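Local atomic coordinates of putative isochorismatase (Burkholderia xenovorans, PDB entry 3OQP), a protein that is probably a hydrolase of the isochorismatase family, related to the nicotinamidases, with a substrate that is not established. Residues A[5-10]-A[184-189]; A[23-28]-A[115-120]; A[36-41]-A[79-84]; A[138-143]-A[180-185]; A[146-151]-A[156-161]. All blocks are in the same frame, centred on the assembly; numbering follows the deposited sequence.

Overall arrangement
Contacts 1 and 4 are neighbours, with centres about 9 Å apart: both set helix 179-188 against the parallel sheet, and they share Ala184 and Ala185. Contact 3 lies on helix 30-47, its centre about 14 Å from that of contact 4, and touches it through a salt bridge from Arg39 to Asp180. Contacts 2 and 5, with centres about 10 Å apart, lie past the end of strand 111-115, where segments 23-28, 115-120 and 146-151 meet and the second subunit comes close. Contact 2 borders the probable active site, since Met118 N is hydrogen-bonded to the oxidised Cys122, a 3-sulfinoalanine. Contact 1 is remote from there, its centre about 23 Å from that of contact 2.

Contact 1. Residues A[5-10]-A[184-189]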
# COMPACT_ATOMS: atom_id res chain seq x y z
N PRO A 5 0.15 2.99 -25.09
CA PRO A 5 -0.23 2.08 -23.96
C PRO A 5 -1.21 1.03 -24.38
O PRO A 5 -2.14 1.28 -25.15
CB PRO A 5 -0.89 3.02 -22.95
CG PRO A 5 -0.28 4.34 -23.28
CD PRO A 5 -0.12 4.39 -24.77
N ARG A 6 -1.00 -0.20 -23.89
CA ARG A 6 -1.92 -1.33 -24.08
C ARG A 6 -2.55 -1.63 -22.72
O ARG A 6 -1.93 -2.24 -21.85
CB ARG A 6 -1.19 -2.49 -24.68
CG ARG A 6 -2.00 -3.79 -24.72
CD ARG A 6 -3.37 -3.70 -25.32
NE ARG A 6 -3.83 -5.06 -25.56
CZ ARG A 6 -5.02 -5.37 -26.04
NH1 ARG A 6 -5.90 -4.39 -26.31
NH2 ARG A 6 -5.33 -6.67 -26.16
N ARG A 7 -3.71 -1.04 -22.51
CA ARG A 7 -4.37 -0.94 -21.23
C ARG A 7 -5.37 -2.09 -21.06
O ARG A 7 -6.02 -2.51 -22.02
CB ARG A 7 -5.11 0.42 -21.04
CG ARG A 7 -4.22 1.60 -20.99
CD ARG A 7 -4.92 2.92 -21.32
NE ARG A 7 -4.19 4.08 -20.85
CZ ARG A 7 -3.74 5.12 -21.57
NH1 ARG A 7 -3.95 5.21 -22.88
NH2 ARG A 7 -3.19 6.15 -20.95
N ALA A 8 -5.52 -2.51 -19.82
CA ALA A 8 -6.67 -3.30 -19.38
C ALA A 8 -7.31 -2.45 -18.26
O ALA A 8 -6.62 -1.98 -17.38
CB ALA A 8 -6.31 -4.75 -18.88
N LEU A 9 -8.62 -2.37 -18.26
CA LEU A 9 -9.35 -1.76 -17.16
C LEU A 9 -9.79 -2.86 -16.17
O LEU A 9 -10.52 -3.78 -16.55
CB LEU A 9 -10.60 -1.06 -17.72
CG LEU A 9 -11.47 -0.38 -16.67
CD1 LEU A 9 -10.75 0.83 -16.09
CD2 LEU A 9 -12.86 -0.01 -17.29
N ILE A 10 -9.35 -2.74 -14.92
CA ILE A 10 -9.80 -3.72 -13.89
C ILE A 10 -10.74 -3.00 -12.94
O ILE A 10 -10.47 -1.83 -12.56
CB ILE A 10 -8.57 -4.30 -13.17
CG1 ILE A 10 -8.99 -5.50 -12.32
CG2 ILE A 10 -7.79 -3.28 -12.36
CD1 ILE A 10 -7.81 -6.36 -11.86
N ALA A 184 -9.80 10.35 -22.53
CA ALA A 184 -9.06 11.12 -23.54
C ALA A 184 -7.72 10.53 -23.93
O ALA A 184 -7.34 10.54 -25.12
CB ALA A 184 -8.94 12.58 -23.10
N ALA A 185 -6.98 10.04 -22.93
CA ALA A 185 -5.70 9.41 -23.18
C ALA A 185 -5.84 8.08 -23.97
O ALA A 185 -5.04 7.78 -24.85
CB ALA A 185 -4.94 9.18 -21.90
N VAL A 186 -6.91 7.35 -23.72
CA VAL A 186 -7.24 6.16 -24.54
C VAL A 186 -7.51 6.58 -25.99
O VAL A 186 -6.99 5.98 -26.92
CB VAL A 186 -8.45 5.35 -23.94
CG1 VAL A 186 -8.95 4.28 -24.91
CG2 VAL A 186 -8.05 4.67 -22.59
N GLN A 187 -8.36 7.58 -26.18
CA GLN A 187 -8.64 8.10 -27.51
C GLN A 187 -7.39 8.53 -28.26
O GLN A 187 -7.24 8.28 -29.46
CB GLN A 187 -9.65 9.27 -27.40
CG GLN A 187 -9.86 10.10 -28.66
CD GLN A 187 -10.87 11.23 -28.47
OE1 GLN A 187 -10.64 12.25 -27.72
NE2 GLN A 187 -12.02 11.07 -29.14
N GLY A 188 -6.47 9.18 -27.57
CA GLY A 188 -5.28 9.74 -28.19
C GLY A 188 -4.11 8.76 -28.28
O GLY A 188 -3.15 9.00 -28.96
N GLY A 189 -4.18 7.67 -27.54
CA GLY A 189 -3.11 6.70 -27.49
C GLY A 189 -1.89 7.16 -26.75
O GLY A 189 -0.78 6.80 -27.11
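The Arg7 guanidinium meets the last turn of helix 179-188 at a slant, with the backbone of Ala185 and Val186 ahead of it, while one of its faces is roofed by Pro5 CB, 3.7 Å above the plane and displaced toward the rim. Arg7 NH2 comes within 3.6 Å of Ala185 CB, and Arg7 NH1 lies 3.4 Å from Ala185 O. The aliphatic part of the chain takes up the rest: Arg7 CD packs on Val186 CG2 at 3.8 Å. With CG anti to the carbonyl carbon (chi1 -66°) and the chain extended as far as NE, Arg7 spans the gap from strand 7-12 to the helix. A second touch lies at the end of the helix, where Pro5 CD rests 3.4 Å from Gly189 O. Gly189 has positive phi and is the C-prime residue of a Schellman motif, in which Thr190 N bonds to Ala185 O and Gly189 N makes a weak bond to Val186 O. This is how the helix that covers one side of the parallel sheet ends over the start of strand 7-12. Arg7 NH2 is also hydrogen-bonded to Thr190 O and salt-bridged to Glu138. A buried arginine charge thus sits at the carbonyl end of a helix, where the helix dipole would be expected to favour it, and has a carboxylate to balance it.

Contact 2. Residues A[23-28]-A[115-120]; sequences LPIEYP and TGYMTH
Ile25 presses on Tyr117 and Met118 in the loop that leaves strand 111-115, where the bond from Tyr117 to Met118 is a cis peptide. A cis peptide a few residues before the nucleophilic cysteine recurs in isochorismatase-like hydrolases; here Met118 N is hydrogen-bonded to the oxidised Cys122, consistent with a place beside the active site. The tight part is a CH-pi contact: Ile25 CG1 stands over one face of the tyrosine, 4.0 Å from the ring centroid and 16° off the normal. Tyr117 OH is hydrogen-bonded to Ser33 OG on helix 30-47, which fixes the far end of the ring. Packing is slacker toward Leu23. Its CD2 reaches Met118 CE at 4.1 Å, the two side chains crossing at about a right angle; Met118 is a selenomethionine, and a tetraethylene glycol molecule, probably from the crystallisation liquor, lies about 4 Å from its side chain. The outer side of the loop belongs to Pro24 and the exposed Glu26, both of which pack on Arg205 of the second subunit. The tight part ends in the Ile25 CD1 methyl, 3.8 Å from Tyr117 CD1 and 4.0 Å from Met118 CG.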
# COMPACT_ATOMS: atom_id res chain seq x y z
N LEU A 23 -20.51 -1.80 4.51
CA LEU A 23 -19.20 -1.15 4.42
C LEU A 23 -19.31 0.04 3.48
O LEU A 23 -18.72 0.05 2.42
CB LEU A 23 -18.15 -2.18 3.99
CG LEU A 23 -16.67 -1.75 4.04
CD1 LEU A 23 -16.27 -1.31 5.45
CD2 LEU A 23 -15.79 -2.93 3.55
N PRO A 24 -20.04 1.08 3.90
CA PRO A 24 -20.40 2.06 2.90
C PRO A 24 -19.27 3.00 2.54
O PRO A 24 -18.70 3.67 3.40
CB PRO A 24 -21.57 2.81 3.54
CG PRO A 24 -21.59 2.45 4.87
CD PRO A 24 -20.80 1.24 5.14
N ILE A 25 -18.97 3.06 1.26
CA ILE A 25 -17.98 4.02 0.77
C ILE A 25 -18.41 5.47 1.11
O ILE A 25 -19.58 5.82 0.85
CB ILE A 25 -17.79 3.84 -0.74
CG1 ILE A 25 -17.17 2.50 -1.08
CG2 ILE A 25 -17.00 5.01 -1.33
CD1 ILE A 25 -15.70 2.31 -0.63
N GLU A 26 -17.48 6.27 1.62
CA GLU A 26 -17.78 7.67 2.01
C GLU A 26 -17.01 8.71 1.22
O GLU A 26 -17.43 9.84 1.23
CB GLU A 26 -17.54 7.95 3.48
CG GLU A 26 -18.45 7.14 4.34
CD GLU A 26 -18.43 7.55 5.82
OE1 GLU A 26 -17.81 8.59 6.18
OE2 GLU A 26 -19.08 6.79 6.58
N TYR A 27 -15.90 8.42 0.55
CA TYR A 27 -15.22 9.46 -0.21
C TYR A 27 -14.38 8.82 -1.29
O TYR A 27 -13.67 7.85 -1.00
CB TYR A 27 -14.27 10.25 0.66
CG TYR A 27 -13.84 11.51 -0.04
CD1 TYR A 27 -12.76 11.49 -0.91
CD2 TYR A 27 -14.55 12.70 0.09
CE1 TYR A 27 -12.33 12.64 -1.59
CE2 TYR A 27 -14.16 13.86 -0.60
CZ TYR A 27 -13.06 13.84 -1.44
OH TYR A 27 -12.66 15.02 -2.07
N PRO A 28 -14.48 9.31 -2.53
CA PRO A 28 -15.47 10.24 -3.04
C PRO A 28 -16.88 9.69 -2.80
O PRO A 28 -17.12 8.52 -2.46
CB PRO A 28 -15.14 10.32 -4.54
CG PRO A 28 -13.67 10.00 -4.60
CD PRO A 28 -13.51 8.91 -3.57
N THR A 115 -9.85 0.78 -11.15
CA THR A 115 -11.06 1.37 -10.63
C THR A 115 -11.65 0.38 -9.59
O THR A 115 -11.27 -0.81 -9.53
CB THR A 115 -12.11 1.62 -11.75
OG1 THR A 115 -12.53 0.36 -12.30
CG2 THR A 115 -11.56 2.58 -12.80
N GLY A 116 -12.58 0.88 -8.84
CA GLY A 116 -13.27 0.11 -7.84
C GLY A 116 -12.73 0.37 -6.44
O GLY A 116 -12.08 1.37 -6.18
N TYR A 117 -13.09 -0.53 -5.54
CA TYR A 117 -12.97 -0.31 -4.12
C TYR A 117 -12.24 -1.44 -3.41
O TYR A 117 -12.31 -2.59 -3.82
CB TYR A 117 -14.39 -0.24 -3.50
CG TYR A 117 -15.34 0.72 -4.21
CD1 TYR A 117 -15.07 2.06 -4.36
CD2 TYR A 117 -16.49 0.23 -4.81
CE1 TYR A 117 -15.97 2.90 -5.06
CE2 TYR A 117 -17.41 1.05 -5.46
CZ TYR A 117 -17.14 2.40 -5.59
OH TYR A 117 -18.04 3.17 -6.32
N MSE A 118 -11.61 -1.17 -2.26
CA MSE A 118 -11.37 0.16 -1.72
C MSE A 118 -9.98 0.64 -2.15
O MSE A 118 -9.03 -0.12 -2.28
CB MSE A 118 -11.37 0.19 -0.22
CG MSE A 118 -12.72 -0.21 0.29
SE MSE A 118 -12.85 -0.35 2.30
CE MSE A 118 -11.97 -1.93 2.47
N THR A 119 -9.84 1.95 -2.27
CA THR A 119 -8.58 2.70 -2.61
C THR A 119 -7.37 2.09 -1.85
O THR A 119 -6.35 1.72 -2.43
CB THR A 119 -8.68 4.17 -2.29
OG1 THR A 119 -9.64 4.70 -3.19
CG2 THR A 119 -7.34 4.81 -2.45
N HIS A 120 -7.51 2.00 -0.54
CA HIS A 120 -6.45 1.68 0.41
C HIS A 120 -6.24 0.20 0.73
O HIS A 120 -5.35 -0.08 1.53
CB HIS A 120 -6.75 2.48 1.68
CG HIS A 120 -8.06 2.11 2.26
ND1 HIS A 120 -9.23 2.71 1.86
CD2 HIS A 120 -8.38 1.16 3.17
CE1 HIS A 120 -10.24 2.07 2.47
NE2 HIS A 120 -9.74 1.15 3.29

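Contact 3. Residues A[36-41]-A[79-84]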
# COMPACT_ATOMS: atom_id res chain seq x y z
N ASN A 36 -18.74 6.98 -12.60
CA ASN A 36 -17.49 7.05 -13.34
C ASN A 36 -16.94 5.70 -13.73
O ASN A 36 -16.37 5.52 -14.78
CB ASN A 36 -16.47 7.85 -12.55
CG ASN A 36 -16.73 9.33 -12.61
OD1 ASN A 36 -17.32 9.82 -13.60
ND2 ASN A 36 -16.41 10.02 -11.56
N ILE A 37 -17.17 4.72 -12.86
CA ILE A 37 -16.85 3.29 -13.14
C ILE A 37 -17.60 2.91 -14.42
O ILE A 37 -17.03 2.30 -15.34
CB ILE A 37 -17.19 2.32 -11.96
CG1 ILE A 37 -16.18 2.52 -10.81
CG2 ILE A 37 -17.16 0.85 -12.36
CD1 ILE A 37 -16.64 2.09 -9.44
N ALA A 38 -18.90 3.21 -14.46
CA ALA A 38 -19.72 2.84 -15.62
C ALA A 38 -19.19 3.53 -16.89
O ALA A 38 -19.16 2.95 -17.94
CB ALA A 38 -21.19 3.22 -15.38
N ARG A 39 -18.85 4.82 -16.80
CA ARG A 39 -18.30 5.55 -17.96
C ARG A 39 -17.01 4.91 -18.40
O ARG A 39 -16.81 4.71 -19.59
CB ARG A 39 -18.07 7.03 -17.67
CG ARG A 39 -19.30 7.87 -17.50
CD ARG A 39 -19.02 9.36 -17.68
NE ARG A 39 -18.10 9.82 -16.73
CZ ARG A 39 -17.01 10.55 -16.99
NH1 ARG A 39 -16.61 10.89 -18.20
NH2 ARG A 39 -16.32 10.91 -15.97
N ALA A 40 -16.15 4.58 -17.45
CA ALA A 40 -14.88 3.96 -17.81
C ALA A 40 -15.07 2.60 -18.51
O ALA A 40 -14.44 2.35 -19.53
CB ALA A 40 -14.00 3.76 -16.56
N MSE A 41 -16.03 1.81 -18.01
CA MSE A 41 -16.35 0.53 -18.63
C MSE A 41 -16.91 0.73 -20.04
O MSE A 41 -16.52 0.04 -20.97
CB MSE A 41 -17.37 -0.25 -17.79
CG MSE A 41 -16.75 -0.75 -16.45
SE MSE A 41 -17.98 -1.64 -15.39
CE MSE A 41 -18.16 -3.10 -16.35
N SER A 79 -23.01 -5.54 -13.20
CA SER A 79 -23.71 -6.77 -13.61
C SER A 79 -24.50 -6.59 -14.90
O SER A 79 -24.75 -7.57 -15.62
CB SER A 79 -24.58 -7.30 -12.48
OG SER A 79 -25.70 -6.48 -12.28
N GLU A 80 -24.92 -5.36 -15.20
CA GLU A 80 -25.66 -5.15 -16.43
C GLU A 80 -24.78 -4.79 -17.63
O GLU A 80 -25.30 -4.46 -18.70
CB GLU A 80 -26.76 -4.16 -16.20
CG GLU A 80 -27.70 -4.58 -15.06
CD GLU A 80 -28.29 -5.98 -15.24
OE1 GLU A 80 -28.90 -6.20 -16.32
OE2 GLU A 80 -28.12 -6.84 -14.32
N ARG A 81 -23.46 -4.90 -17.46
CA ARG A 81 -22.53 -4.62 -18.55
C ARG A 81 -21.72 -5.84 -18.96
O ARG A 81 -21.58 -6.79 -18.18
CB ARG A 81 -21.55 -3.53 -18.11
CG ARG A 81 -22.18 -2.13 -18.09
CD ARG A 81 -21.24 -1.00 -17.69
NE ARG A 81 -21.82 0.29 -18.05
CZ ARG A 81 -22.86 0.83 -17.45
NH1 ARG A 81 -23.36 0.36 -16.32
NH2 ARG A 81 -23.32 1.96 -17.93
N ALA A 82 -21.18 -5.77 -20.18
CA ALA A 82 -20.28 -6.80 -20.68
C ALA A 82 -18.94 -6.74 -19.96
O ALA A 82 -18.61 -5.75 -19.28
CB ALA A 82 -20.06 -6.62 -22.15
N ARG A 83 -18.18 -7.81 -20.08
CA ARG A 83 -16.84 -7.86 -19.54
C ARG A 83 -16.03 -8.81 -20.41
O ARG A 83 -16.59 -9.69 -21.09
CB ARG A 83 -16.79 -8.38 -18.09
CG ARG A 83 -17.37 -9.80 -17.94
CD ARG A 83 -17.28 -10.27 -16.53
NE ARG A 83 -17.60 -11.69 -16.40
CZ ARG A 83 -18.45 -12.21 -15.53
NH1 ARG A 83 -19.12 -11.44 -14.66
NH2 ARG A 83 -18.61 -13.53 -15.54
N ASP A 84 -14.71 -8.72 -20.34
CA ASP A 84 -13.85 -9.70 -21.04
C ASP A 84 -13.22 -10.75 -20.19
O ASP A 84 -12.82 -11.81 -20.71
CB ASP A 84 -12.77 -8.95 -21.75
CG ASP A 84 -13.36 -7.91 -22.68
OD1 ASP A 84 -14.01 -8.28 -23.66
OD2 ASP A 84 -13.20 -6.68 -22.51
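Met41 and Arg81 mark the closest approach of the two backbones, their CA atoms 8.0 Å apart, so the link is made by side chains reaching across, mostly onto other side chains. Segment 36-41 is regular helix from the middle of 30-47, whereas 79-84 leaves the end of helix 76-79 and runs on as loop toward strand 85-89. Arg81 supplies most of the link. Its chain, extended from CG to NE, slants across the side of the helix and brings the guanidinium flat against Ala38, whose CB is 3.5 Å above the plane and over its centre. Met41, a selenomethionine, meets the aliphatic half of the arginine: its CE is 3.8 Å from Arg81 CB, and its CB is 3.9 Å from Arg81 CD. A bend at chi3 (71°) turns that methyl toward the loop, 4.0 Å from Ala82 O. The polar rim of the guanidinium is held elsewhere, NE in a salt bridge to Asp42 and NH1 by Val77 O; these hold the flat group over the alanine. Inward, Met41 also packs on Leu9 and Val11 of strand 7-12 and on Val51 and Ile53 of strand 51-56, so the loop leading to strand 85-89, outermost in this chain, lies against the flank of a helix seated on the sheet.

Contact 4. Residues A[138-143]-A[180-185]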
# COMPACT_ATOMS: atom_id res chain seq x y z
N GLU A 138 -2.30 2.79 -13.77
CA GLU A 138 -3.08 4.02 -13.71
C GLU A 138 -4.15 3.82 -12.64
O GLU A 138 -4.66 2.70 -12.41
CB GLU A 138 -3.72 4.29 -15.07
CG GLU A 138 -2.65 4.49 -16.15
CD GLU A 138 -3.18 4.56 -17.56
OE1 GLU A 138 -4.20 3.92 -17.86
OE2 GLU A 138 -2.51 5.24 -18.38
N PHE A 139 -4.51 4.92 -11.95
CA PHE A 139 -5.52 4.89 -10.86
C PHE A 139 -6.47 6.03 -11.08
O PHE A 139 -6.03 7.20 -11.16
CB PHE A 139 -4.80 5.03 -9.51
CG PHE A 139 -5.70 5.11 -8.32
CD1 PHE A 139 -6.27 3.99 -7.77
CD2 PHE A 139 -5.96 6.33 -7.72
CE1 PHE A 139 -7.06 4.12 -6.66
CE2 PHE A 139 -6.79 6.38 -6.58
CZ PHE A 139 -7.35 5.29 -6.10
N LEU A 140 -7.76 5.71 -11.26
CA LEU A 140 -8.77 6.69 -11.52
C LEU A 140 -9.36 7.19 -10.19
O LEU A 140 -10.16 6.49 -9.54
CB LEU A 140 -9.84 6.16 -12.48
CG LEU A 140 -9.25 5.65 -13.80
CD1 LEU A 140 -10.35 5.31 -14.82
CD2 LEU A 140 -8.15 6.55 -14.39
N HIS A 141 -8.94 8.41 -9.77
CA HIS A 141 -9.19 8.86 -8.40
C HIS A 141 -10.69 9.11 -8.16
O HIS A 141 -11.12 9.24 -7.01
CB HIS A 141 -8.36 10.07 -8.04
CG HIS A 141 -8.67 11.25 -8.87
ND1 HIS A 141 -9.85 11.92 -8.75
CD2 HIS A 141 -7.96 11.85 -9.84
CE1 HIS A 141 -9.80 12.97 -9.57
NE2 HIS A 141 -8.69 12.92 -10.28
N ASP A 142 -11.47 9.24 -9.22
CA ASP A 142 -12.90 9.55 -9.12
C ASP A 142 -13.78 8.33 -9.42
O ASP A 142 -15.01 8.45 -9.47
CB ASP A 142 -13.20 10.77 -9.99
CG ASP A 142 -12.95 10.53 -11.46
OD1 ASP A 142 -12.59 9.43 -11.85
OD2 ASP A 142 -13.07 11.54 -12.20
N ALA A 143 -13.14 7.15 -9.60
CA ALA A 143 -13.79 5.87 -9.87
C ALA A 143 -13.36 4.82 -8.86
O ALA A 143 -13.47 3.63 -9.13
CB ALA A 143 -13.52 5.45 -11.29
N ASP A 180 -12.28 11.33 -16.93
CA ASP A 180 -12.31 12.11 -18.17
C ASP A 180 -10.92 12.10 -18.85
O ASP A 180 -10.81 11.90 -20.08
CB ASP A 180 -12.66 13.59 -17.93
CG ASP A 180 -13.93 13.82 -17.13
OD1 ASP A 180 -14.95 13.15 -17.41
OD2 ASP A 180 -13.88 14.77 -16.27
N GLU A 181 -9.90 12.29 -18.02
CA GLU A 181 -8.50 12.30 -18.42
C GLU A 181 -8.06 10.97 -19.04
O GLU A 181 -7.39 10.94 -20.06
CB GLU A 181 -7.62 12.67 -17.22
CG GLU A 181 -7.75 14.13 -16.85
CD GLU A 181 -7.03 14.59 -15.59
OE1 GLU A 181 -6.74 13.88 -14.59
OE2 GLU A 181 -6.78 15.82 -15.60
N TRP A 182 -8.49 9.88 -18.45
CA TRP A 182 -8.20 8.52 -18.92
C TRP A 182 -8.86 8.26 -20.26
O TRP A 182 -8.20 7.77 -21.21
CB TRP A 182 -8.63 7.47 -17.91
CG TRP A 182 -8.26 6.12 -18.34
CD1 TRP A 182 -7.01 5.61 -18.31
CD2 TRP A 182 -9.14 5.11 -18.85
NE1 TRP A 182 -7.05 4.30 -18.77
CE2 TRP A 182 -8.35 3.98 -19.11
CE3 TRP A 182 -10.52 5.04 -19.12
CZ2 TRP A 182 -8.90 2.78 -19.58
CZ3 TRP A 182 -11.05 3.86 -19.59
CH2 TRP A 182 -10.24 2.77 -19.86
N ILE A 183 -10.14 8.56 -20.36
CA ILE A 183 -10.87 8.37 -21.61
C ILE A 183 -10.18 9.10 -22.77
O ILE A 183 -10.02 8.54 -23.87
CB ILE A 183 -12.32 8.72 -21.47
CG1 ILE A 183 -13.02 7.75 -20.55
CG2 ILE A 183 -13.00 8.74 -22.83
CD1 ILE A 183 -14.44 8.19 -20.14
N ALA A 184 -9.80 10.35 -22.53
CA ALA A 184 -9.06 11.12 -23.54
C ALA A 184 -7.72 10.53 -23.93
O ALA A 184 -7.34 10.54 -25.12
CB ALA A 184 -8.94 12.58 -23.10
N ALA A 185 -6.98 10.04 -22.93
CA ALA A 185 -5.70 9.41 -23.18
C ALA A 185 -5.84 8.08 -23.97
O ALA A 185 -5.04 7.78 -24.85
CB ALA A 185 -4.94 9.18 -21.90
O HOH W 1 -7.36 14.67 -11.99
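Trp182 lays one ring face against Leu140, whose CD1 stands 3.9 Å above the indole plane, displaced toward the rim. The other methyl sits nearer the root of the side chain: Leu140 CD2 is 3.7 Å from Trp182 CB, and the two side chains cross at about a right angle. Glu138, two residues back on the same strand, comes to the ring's edge. Its OE1 lies in the indole plane and accepts a weak hydrogen bond from Trp182 NE1, at 3.0 Å and bent to 128° at the hydrogen, with the carboxylate turned 87° from the ring. OE1 has a stronger partner in Thr113 OG1, to which Trp182 NE1 also makes a second weak bond, so one buried oxygen is shared between the tryptophan and the neighbouring strand, while OE2 is engaged by Arg7. Trp182 reaches its place because its CG is anti to the backbone N (chi1 -176°), which swings the indole off helix 179-188 down onto the sheet. This is the helix-on-sheet layer of the three-layer alpha/beta fold of isochorismatase-like hydrolases, with strand 136-140 inside the parallel sheet. From Leu140 to Ala143 the chain makes a type I turn, closed by Ala143 N to Leu140 O, 3.1 Å. There Asp142 OD1 is hydrogen-bonded to Thr179 OG1 at the start of the helix. A water lying in the His141 ring plane connects His141 NE2 to Glu181 OE1, 2.8 Å from each, and donates to the carboxylate.

Contact 5. Residues A[146-151]-A[156-161]; sequences SVPYEN and ASAEEI
Tyr149 and Ile161 cross at about a right angle, Ile161 CD1 lying 4.1 Å from Tyr149 CD2. The same methyl lies against Val147 O, 3.5 Å away, a buried carbonyl with no hydrogen-bond partner in the model. The other branch, Ile161 CG2, anti to the backbone N, faces Ser146 OG at 3.5 Å. Ala158 CB packs against the chain from Ser146 to Pro148, 3.5 Å from Ser146 O and 3.9 Å from Pro148 CD. Tyr149 and Ala156 form an antiparallel hydrogen-bonded pair, with bonds of 3.0 Å from Tyr149 N to Ala156 O and 2.9 Å from Ala156 N to Tyr149 O. This small hairpin runs straight into helix 158-173, which opens with a capping box between Ser157 and Glu160. Glu150 makes a salt bridge to Arg207 of the second subunit, and Asn151 a hydrogen bond to Ser200 of that subunit. Ser146 OG and Tyr149 OH are hydrogen-bonded to ND1 and NE2 of His120, so both nitrogens of that imidazole are occupied and its rotation is fixed two residues before the oxidised Cys122.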
# COMPACT_ATOMS: atom_id res chain seq x y z
N SER A 146 -12.85 5.21 -0.49
CA SER A 146 -12.50 4.73 0.84
C SER A 146 -13.66 4.89 1.81
O SER A 146 -14.71 5.46 1.48
CB SER A 146 -11.26 5.46 1.40
OG SER A 146 -10.10 5.22 0.62
N VAL A 147 -13.44 4.31 2.99
CA VAL A 147 -14.36 4.35 4.14
C VAL A 147 -13.49 4.92 5.28
O VAL A 147 -12.28 4.83 5.24
CB VAL A 147 -14.90 2.95 4.54
CG1 VAL A 147 -15.55 2.30 3.32
CG2 VAL A 147 -13.82 2.04 5.15
N PRO A 148 -14.11 5.49 6.33
CA PRO A 148 -13.32 5.94 7.51
C PRO A 148 -13.01 4.73 8.41
O PRO A 148 -13.74 3.72 8.43
CB PRO A 148 -14.26 6.93 8.19
CG PRO A 148 -15.60 6.32 7.93
CD PRO A 148 -15.52 5.86 6.46
N TYR A 149 -11.92 4.83 9.16
CA TYR A 149 -11.50 3.79 10.08
C TYR A 149 -11.07 4.44 11.41
O TYR A 149 -10.43 5.52 11.44
CB TYR A 149 -10.23 3.07 9.59
CG TYR A 149 -10.37 2.11 8.44
CD1 TYR A 149 -11.49 1.38 8.21
CD2 TYR A 149 -9.26 1.79 7.69
CE1 TYR A 149 -11.55 0.43 7.19
CE2 TYR A 149 -9.29 0.83 6.66
CZ TYR A 149 -10.45 0.16 6.42
OH TYR A 149 -10.48 -0.74 5.37
N GLU A 150 -11.40 3.77 12.48
CA GLU A 150 -10.83 4.08 13.78
C GLU A 150 -10.50 2.77 14.48
O GLU A 150 -11.34 1.88 14.57
CB GLU A 150 -11.78 4.96 14.62
CG GLU A 150 -11.07 5.53 15.84
CD GLU A 150 -11.88 6.59 16.60
OE1 GLU A 150 -13.04 6.89 16.20
OE2 GLU A 150 -11.33 7.09 17.60
N ASN A 151 -9.30 2.65 14.96
CA ASN A 151 -8.85 1.42 15.60
C ASN A 151 -7.74 1.79 16.61
O ASN A 151 -7.54 2.96 16.91
CB ASN A 151 -8.45 0.35 14.57
CG ASN A 151 -7.39 0.80 13.61
OD1 ASN A 151 -6.43 1.47 13.99
ND2 ASN A 151 -7.56 0.41 12.34
N ALA A 156 -8.77 7.86 10.97
CA ALA A 156 -8.57 8.56 9.69
C ALA A 156 -9.90 8.56 8.94
O ALA A 156 -10.55 7.50 8.85
CB ALA A 156 -7.50 7.86 8.86
N SER A 157 -10.30 9.71 8.41
CA SER A 157 -11.53 9.82 7.64
C SER A 157 -11.35 9.16 6.26
O SER A 157 -10.23 8.97 5.77
CB SER A 157 -11.93 11.26 7.48
OG SER A 157 -11.03 11.96 6.69
N ALA A 158 -12.46 8.95 5.58
CA ALA A 158 -12.42 8.43 4.23
C ALA A 158 -11.72 9.42 3.31
O ALA A 158 -10.93 9.00 2.44
CB ALA A 158 -13.82 8.07 3.69
N GLU A 159 -11.95 10.73 3.47
CA GLU A 159 -11.29 11.71 2.64
C GLU A 159 -9.78 11.67 2.87
O GLU A 159 -9.00 11.73 1.92
CB GLU A 159 -11.84 13.12 2.90
CG GLU A 159 -11.31 14.21 1.94
CD GLU A 159 -9.90 14.69 2.23
OE1 GLU A 159 -9.41 14.63 3.41
OE2 GLU A 159 -9.28 15.23 1.27
N GLU A 160 -9.36 11.58 4.11
CA GLU A 160 -7.92 11.59 4.41
C GLU A 160 -7.29 10.32 3.81
O GLU A 160 -6.22 10.36 3.21
CB GLU A 160 -7.63 11.61 5.91
CG GLU A 160 -7.82 12.90 6.61
CD GLU A 160 -7.62 12.78 8.11
OE1 GLU A 160 -8.12 11.79 8.73
OE2 GLU A 160 -7.00 13.71 8.67
N ILE A 161 -7.94 9.18 3.99
CA ILE A 161 -7.40 7.91 3.47
C ILE A 161 -7.27 8.00 1.94
O ILE A 161 -6.24 7.64 1.38
CB ILE A 161 -8.20 6.69 3.92
CG1 ILE A 161 -8.13 6.56 5.44
CG2 ILE A 161 -7.71 5.41 3.19
CD1 ILE A 161 -8.98 5.48 6.04